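Local coordinates for separin (Saccharomyces cerevisiae, PDB 5U1T), which cleaves a cohesin subunit at the onset of anaphase as a caspase-like cysteine protease, and is kept inactive by securin for most of the cell cycle, at residues Ser1064-Ile1067 against Thr1068-Leu1072; Lys1020-Lys1023 against Glu1024-Ser1028. All blocks are in the same frame, centred on the assembly; numbering follows the deposited sequence.

How the interactions relate
Both contacts run along single helices and join neighbouring turns through i to i+4 backbone bonds; their centres lie about 14 Å apart. Helix 1036-1054 is common to both: Met1022 and Leu1026 of interaction 2 and Ser1065 and Asn1069 of interaction 1 touch it. Interaction 2, on helix 1012-1028, is divided between an exposed charged side with a lysine and two glutamates and an apolar side, buried at Met1022 and Leu1026, also covered by helix 927-946. Interaction 1, on helix 1062-1072, is the more buried (Leu1066, Asn1069, Phe1070 and Ser1071) and has neutral side chains only; Ile1067 and Phe1070 touch helix 1111-1127 and strand 1157-1163, Ser1071 the helix.

Interaction 1. Residues Ser1064-Ile1067 against Thr1068-Leu1072; sequences SSLI and TNFSL
Thr1068 N donates to Ser1064 O at 2.9 Å in a nearly straight bond (173° at the hydrogen), the first of four i to i+4 links that cross between 1064-1067 and 1068-1072 in a regular alpha-helix. Phe1070 N reaches Leu1066 O at 2.9 Å, and Asn1069 N reaches Ser1065 O at 3.1 Å from above the carbonyl plane. Ser1071 N follows on Ile1067 O at 3.2 Å. The Ser1071 hydroxyl turns back on the same turn: with chi1 at 45°, OG sits between its own backbone N and carbonyl carbon, 3.3 Å from Ile1067 O and 3.4 Å from Thr1068 O. Either bond would be weak, and which carbonyl takes the single proton is not settled. Other polar ends have partners outside the two segments: Ser1065 OG bonds back to Asn1061 O just ahead of the helix, and Asn1069 ND2 to Ser1046 OG on helix 1036-1054, a side-chain bond between the two helices.

On another side of the helix, Leu1066 and Phe1070 lie side by side and point the same way. Leu1066 CG is anti to the backbone N (chi1 -166°), which carries the isopropyl end along the ring, and CD1 comes within 4.0 Å of Phe1070 CE1. The contact engages the CD1-CE1 side of the ring, while Leu1066 O stands oblique to it. Phe1070 and Ile1067 also touch Arg1158 of strand 1157-1163 and Gln1122 of helix 1111-1127, which Ser1071 meets as well through Val1118 and Ser1119. The chemistry thus divides by direction: no charged side chain takes part between the two segments, backbone amides hold one turn to the next, a single apolar pair packs along it, and small polar side chains bond back to carbonyls or, for Asn1069, to the neighbouring helix.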
ATOM      1  N   SER A1064     -49.352   8.783  17.134  1.00 82.24           N
ATOM      2  CA  SER A1064     -48.467   8.322  16.083  1.00 81.06           C
ATOM      3  C   SER A1064     -46.992   8.637  16.401  1.00 80.09           C
ATOM      4  O   SER A1064     -46.105   7.847  16.097  1.00 73.22           O
ATOM      5  CB  SER A1064     -48.871   8.949  14.752  1.00 78.97           C
ATOM      6  OG  SER A1064     -48.493  10.310  14.722  1.00 89.19           O
ATOM      7  N   SER A1065     -46.736   9.785  17.025  1.00 79.98           N
ATOM      8  CA  SER A1065     -45.364  10.172  17.366  1.00 75.82           C
ATOM      9  C   SER A1065     -44.808   9.269  18.451  1.00 73.03           C
ATOM     10  O   SER A1065     -43.609   8.993  18.489  1.00 72.75           O
ATOM     11  CB  SER A1065     -45.305  11.630  17.824  1.00 72.10           C
ATOM     12  OG  SER A1065     -46.027  12.466  16.937  1.00 80.08           O
ATOM     13  N   LEU A1066     -45.687   8.819  19.338  1.00 68.27           N
ATOM     14  CA  LEU A1066     -45.285   7.904  20.389  1.00 70.15           C
ATOM     15  C   LEU A1066     -44.993   6.523  19.784  1.00 70.39           C
ATOM     16  O   LEU A1066     -44.053   5.831  20.192  1.00 67.41           O
ATOM     17  CB  LEU A1066     -46.364   7.817  21.479  1.00 69.85           C
ATOM     18  CG  LEU A1066     -45.867   7.139  22.759  1.00 63.71           C
ATOM     19  CD1 LEU A1066     -44.596   7.804  23.232  1.00 62.32           C
ATOM     20  CD2 LEU A1066     -46.908   7.161  23.858  1.00 63.07           C
ATOM     21  N   ILE A1067     -45.786   6.140  18.791  1.00 70.69           N
ATOM     22  CA  ILE A1067     -45.578   4.871  18.099  1.00 72.80           C
ATOM     23  C   ILE A1067     -44.247   4.828  17.326  1.00 67.85           C
ATOM     24  O   ILE A1067     -43.447   3.896  17.502  1.00 63.83           O
ATOM     25  CB  ILE A1067     -46.730   4.584  17.136  1.00 73.07           C
ATOM     26  CG1 ILE A1067     -48.005   4.323  17.933  1.00 75.97           C
ATOM     27  CG2 ILE A1067     -46.400   3.404  16.241  1.00 68.05           C
ATOM     28  CD1 ILE A1067     -49.206   4.092  17.077  1.00 75.51           C
ATOM     29  N   THR A1068     -44.003   5.830  16.484  1.00 64.33           N
ATOM     30  CA  THR A1068     -42.775   5.838  15.718  1.00 64.14           C
ATOM     31  C   THR A1068     -41.602   5.961  16.688  1.00 66.60           C
ATOM     32  O   THR A1068     -40.545   5.395  16.448  1.00 71.86           O
ATOM     33  CB  THR A1068     -42.722   6.967  14.641  1.00 66.33           C
ATOM     34  OG1 THR A1068     -42.170   8.161  15.194  1.00 66.23           O
ATOM     35  CG2 THR A1068     -44.089   7.257  14.036  1.00 65.46           C
ATOM     36  N   ASN A1069     -41.803   6.579  17.825  1.00 66.88           N
ATOM     37  CA  ASN A1069     -40.718   6.680  18.764  1.00 61.56           C
ATOM     38  C   ASN A1069     -40.438   5.388  19.475  1.00 65.37           C
ATOM     39  O   ASN A1069     -39.333   5.093  19.826  1.00 64.38           O
ATOM     40  CB  ASN A1069     -41.008   7.755  19.770  1.00 61.98           C
ATOM     41  CG  ASN A1069     -39.824   8.619  20.017  1.00 72.85           C
ATOM     42  OD1 ASN A1069     -38.971   8.277  20.799  1.00 74.06           O
ATOM     43  ND2 ASN A1069     -39.747   9.722  19.328  1.00 66.73           N
ATOM     44  N   PHE A1070     -41.466   4.617  19.710  1.00 66.49           N
ATOM     45  CA  PHE A1070     -41.299   3.308  20.333  1.00 63.62           C
ATOM     46  C   PHE A1070     -40.442   2.391  19.455  1.00 64.39           C
ATOM     47  O   PHE A1070     -39.536   1.708  19.946  1.00 62.18           O
ATOM     48  CB  PHE A1070     -42.661   2.656  20.594  1.00 68.02           C
ATOM     49  CG  PHE A1070     -43.114   2.706  22.033  1.00 69.32           C
ATOM     50  CD1 PHE A1070     -43.234   3.914  22.708  1.00 66.92           C
ATOM     51  CD2 PHE A1070     -43.474   1.541  22.700  1.00 75.41           C
ATOM     52  CE1 PHE A1070     -43.678   3.955  24.031  1.00 58.71           C
ATOM     53  CE2 PHE A1070     -43.929   1.583  24.035  1.00 65.98           C
ATOM     54  CZ  PHE A1070     -44.017   2.789  24.688  1.00 61.15           C
ATOM     55  N   SER A1071     -40.723   2.374  18.157  1.00 60.94           N
ATOM     56  CA  SER A1071     -39.951   1.533  17.273  1.00 62.13           C
ATOM     57  C   SER A1071     -38.613   2.178  16.924  1.00 64.25           C
ATOM     58  O   SER A1071     -37.675   1.474  16.576  1.00 63.72           O
ATOM     59  CB  SER A1071     -40.739   1.179  16.007  1.00 66.63           C
ATOM     60  OG  SER A1071     -41.391   2.293  15.443  1.00 63.71           O
ATOM     61  N   LEU A1072     -38.496   3.495  17.040  1.00 60.90           N
ATOM     62  CA  LEU A1072     -37.189   4.140  16.859  1.00 59.44           C
ATOM     63  C   LEU A1072     -36.219   3.688  17.951  1.00 64.57           C
ATOM     64  O   LEU A1072     -35.049   3.444  17.683  1.00 67.61           O
ATOM     65  CB  LEU A1072     -37.313   5.667  16.871  1.00 58.88           C
ATOM     66  CG  LEU A1072     -36.230   6.621  16.331  1.00 67.65           C
ATOM     67  CD1 LEU A1072     -36.530   8.051  16.733  1.00 56.03           C
ATOM     68  CD2 LEU A1072     -34.824   6.288  16.747  1.00 62.26           C
TER

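Interaction 2. Residues Lys1020-Lys1023 against Glu1024-Ser1028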
ATOM      1  N   LYS A1020     -40.060  22.125  18.941  1.00 57.61           N
ATOM      2  CA  LYS A1020     -40.634  21.613  17.695  1.00 59.50           C
ATOM      3  C   LYS A1020     -39.576  21.620  16.580  1.00 63.79           C
ATOM      4  O   LYS A1020     -39.618  20.827  15.635  1.00 60.99           O
ATOM      5  CB  LYS A1020     -41.863  22.429  17.288  1.00 53.25           C
ATOM      6  CG  LYS A1020     -43.084  22.214  18.188  1.00 65.82           C
ATOM      7  CD  LYS A1020     -44.163  23.301  17.998  1.00 71.15           C
ATOM      8  CE  LYS A1020     -45.333  22.839  17.112  1.00 77.78           C
ATOM      9  NZ  LYS A1020     -46.611  23.585  17.380  1.00 83.32           N
ATOM     10  N   GLN A1021     -38.619  22.524  16.727  1.00 60.90           N
ATOM     11  CA  GLN A1021     -37.517  22.668  15.808  1.00 60.07           C
ATOM     12  C   GLN A1021     -36.580  21.481  15.965  1.00 68.25           C
ATOM     13  O   GLN A1021     -36.140  20.872  14.986  1.00 66.35           O
ATOM     14  CB  GLN A1021     -36.791  23.983  16.084  1.00 64.61           C
ATOM     15  CG  GLN A1021     -35.859  24.473  14.988  1.00 71.73           C
ATOM     16  CD  GLN A1021     -34.932  25.576  15.491  1.00 81.80           C
ATOM     17  OE1 GLN A1021     -34.676  25.689  16.701  1.00 83.62           O
ATOM     18  NE2 GLN A1021     -34.425  26.391  14.572  1.00 80.75           N
ATOM     19  N   MET A1022     -36.287  21.163  17.218  1.00 64.34           N
ATOM     20  CA  MET A1022     -35.500  20.001  17.566  1.00 58.26           C
ATOM     21  C   MET A1022     -36.201  18.700  17.134  1.00 61.29           C
ATOM     22  O   MET A1022     -35.552  17.777  16.656  1.00 68.74           O
ATOM     23  CB  MET A1022     -35.225  20.003  19.071  1.00 55.05           C
ATOM     24  CG  MET A1022     -34.196  18.989  19.544  1.00 64.32           C
ATOM     25  SD  MET A1022     -32.496  19.366  19.026  1.00 69.19           S
ATOM     26  CE  MET A1022     -31.740  17.773  19.291  1.00 65.67           C
ATOM     27  N   LYS A1023     -37.517  18.629  17.293  1.00 62.95           N
ATOM     28  CA  LYS A1023     -38.275  17.452  16.886  1.00 64.35           C
ATOM     29  C   LYS A1023     -38.095  17.206  15.390  1.00 66.76           C
ATOM     30  O   LYS A1023     -37.903  16.067  14.968  1.00 64.58           O
ATOM     31  CB  LYS A1023     -39.775  17.610  17.224  1.00 56.65           C
ATOM     32  CG  LYS A1023     -40.644  16.388  16.857  1.00 64.96           C
ATOM     33  CD  LYS A1023     -42.151  16.598  17.037  1.00 66.61           C
ATOM     34  CE  LYS A1023     -42.912  16.690  15.686  1.00 78.61           C
ATOM     35  NZ  LYS A1023     -42.579  17.894  14.776  1.00 73.32           N
ATOM     36  N   GLU A1024     -38.144  18.276  14.598  1.00 66.85           N
ATOM     37  CA  GLU A1024     -38.117  18.167  13.141  1.00 67.06           C
ATOM     38  C   GLU A1024     -36.710  17.989  12.568  1.00 69.70           C
ATOM     39  O   GLU A1024     -36.523  17.330  11.543  1.00 65.09           O
ATOM     40  CB  GLU A1024     -38.784  19.389  12.528  1.00 62.64           C
ATOM     41  CG  GLU A1024     -40.272  19.381  12.774  1.00 78.32           C
ATOM     42  CD  GLU A1024     -40.894  20.766  12.734  1.00 83.52           C
ATOM     43  OE1 GLU A1024     -40.133  21.735  12.497  1.00 90.61           O
ATOM     44  OE2 GLU A1024     -42.133  20.884  12.937  1.00 85.80           O
ATOM     45  N   LEU A1025     -35.723  18.586  13.222  1.00 65.79           N
ATOM     46  CA  LEU A1025     -34.341  18.389  12.826  1.00 60.57           C
ATOM     47  C   LEU A1025     -33.949  16.937  13.069  1.00 65.56           C
ATOM     48  O   LEU A1025     -33.200  16.353  12.282  1.00 66.97           O
ATOM     49  CB  LEU A1025     -33.416  19.338  13.588  1.00 60.89           C
ATOM     50  CG  LEU A1025     -31.937  19.184  13.248  1.00 62.26           C
ATOM     51  CD1 LEU A1025     -31.700  19.420  11.763  1.00 60.96           C
ATOM     52  CD2 LEU A1025     -31.103  20.116  14.094  1.00 59.73           C
ATOM     53  N   LEU A1026     -34.460  16.354  14.154  1.00 60.95           N
ATOM     54  CA  LEU A1026     -34.176  14.957  14.461  1.00 61.38           C
ATOM     55  C   LEU A1026     -34.864  14.068  13.438  1.00 64.20           C
ATOM     56  O   LEU A1026     -34.385  12.985  13.115  1.00 63.14           O
ATOM     57  CB  LEU A1026     -34.626  14.588  15.879  1.00 61.51           C
ATOM     58  CG  LEU A1026     -33.723  14.999  17.038  1.00 58.72           C
ATOM     59  CD1 LEU A1026     -34.473  14.907  18.347  1.00 58.21           C
ATOM     60  CD2 LEU A1026     -32.486  14.128  17.079  1.00 55.80           C
ATOM     61  N   GLU A1027     -35.983  14.541  12.910  1.00 66.91           N
ATOM     62  CA  GLU A1027     -36.765  13.739  11.994  1.00 66.27           C
ATOM     63  C   GLU A1027     -36.189  13.810  10.596  1.00 64.52           C
ATOM     64  O   GLU A1027     -36.440  12.940   9.761  1.00 69.94           O
ATOM     65  CB  GLU A1027     -38.224  14.195  11.998  1.00 67.78           C
ATOM     66  CG  GLU A1027     -39.023  13.670  13.178  1.00 68.96           C
ATOM     67  CD  GLU A1027     -40.210  14.550  13.524  1.00 76.91           C
ATOM     68  OE1 GLU A1027     -41.060  14.120  14.351  1.00 79.73           O
ATOM     69  OE2 GLU A1027     -40.299  15.677  12.975  1.00 76.37           O
ATOM     70  N   SER A1028     -35.399  14.840  10.338  1.00 60.24           N
ATOM     71  CA  SER A1028     -34.887  15.033   8.990  1.00 60.96           C
ATOM     72  C   SER A1028     -33.763  14.061   8.661  1.00 70.40           C
ATOM     73  O   SER A1028     -33.595  13.699   7.496  1.00 77.14           O
ATOM     74  CB  SER A1028     -34.403  16.471   8.783  1.00 61.02           C
ATOM     75  OG  SER A1028     -33.227  16.744   9.521  1.00 66.39           O
TER
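Lys1023 NZ is shared by two carboxylates, Glu1024 OE2 at 3.5 Å and, in a longer salt bridge, Glu1027 OE2 at 3.7 Å, forming a salt-bridge network on the outer side of alpha-helix 1012-1028. The lysine starts with CG anti to the backbone N (chi1 -179°) and then bends at its last two torsions, so that the ammonium folds back between the acids. Its methylene chain crosses the Glu1027 carboxylate, CG and CE each lying 3.4 Å from OE1. A methionine in place of Lys1023 would probably leave the Glu1024 and Glu1027 carboxylates near each other without the positive charge between them, and their ends freer to swing into solvent.

Beneath the network the backbone bonds run from i+4 to i: Leu1025 N to Gln1021 O at 2.9 Å, Leu1026 N to Met1022 O and Glu1024 N to Lys1020 O. The next, Glu1027 N to Lys1023 O, is weak, with an angle of only 126° at the hydrogen. Away from the charges, Met1022 and Leu1026 are buried against Thr1049 of helix 1036-1054, and Met1022 also meets Val935 and Trp939 of helix 927-946. The thioether chain, bent at chi2 (70°), swings its methyl across the leucine, and Met1022 CE stops 4.1 Å from Leu1026 CD1.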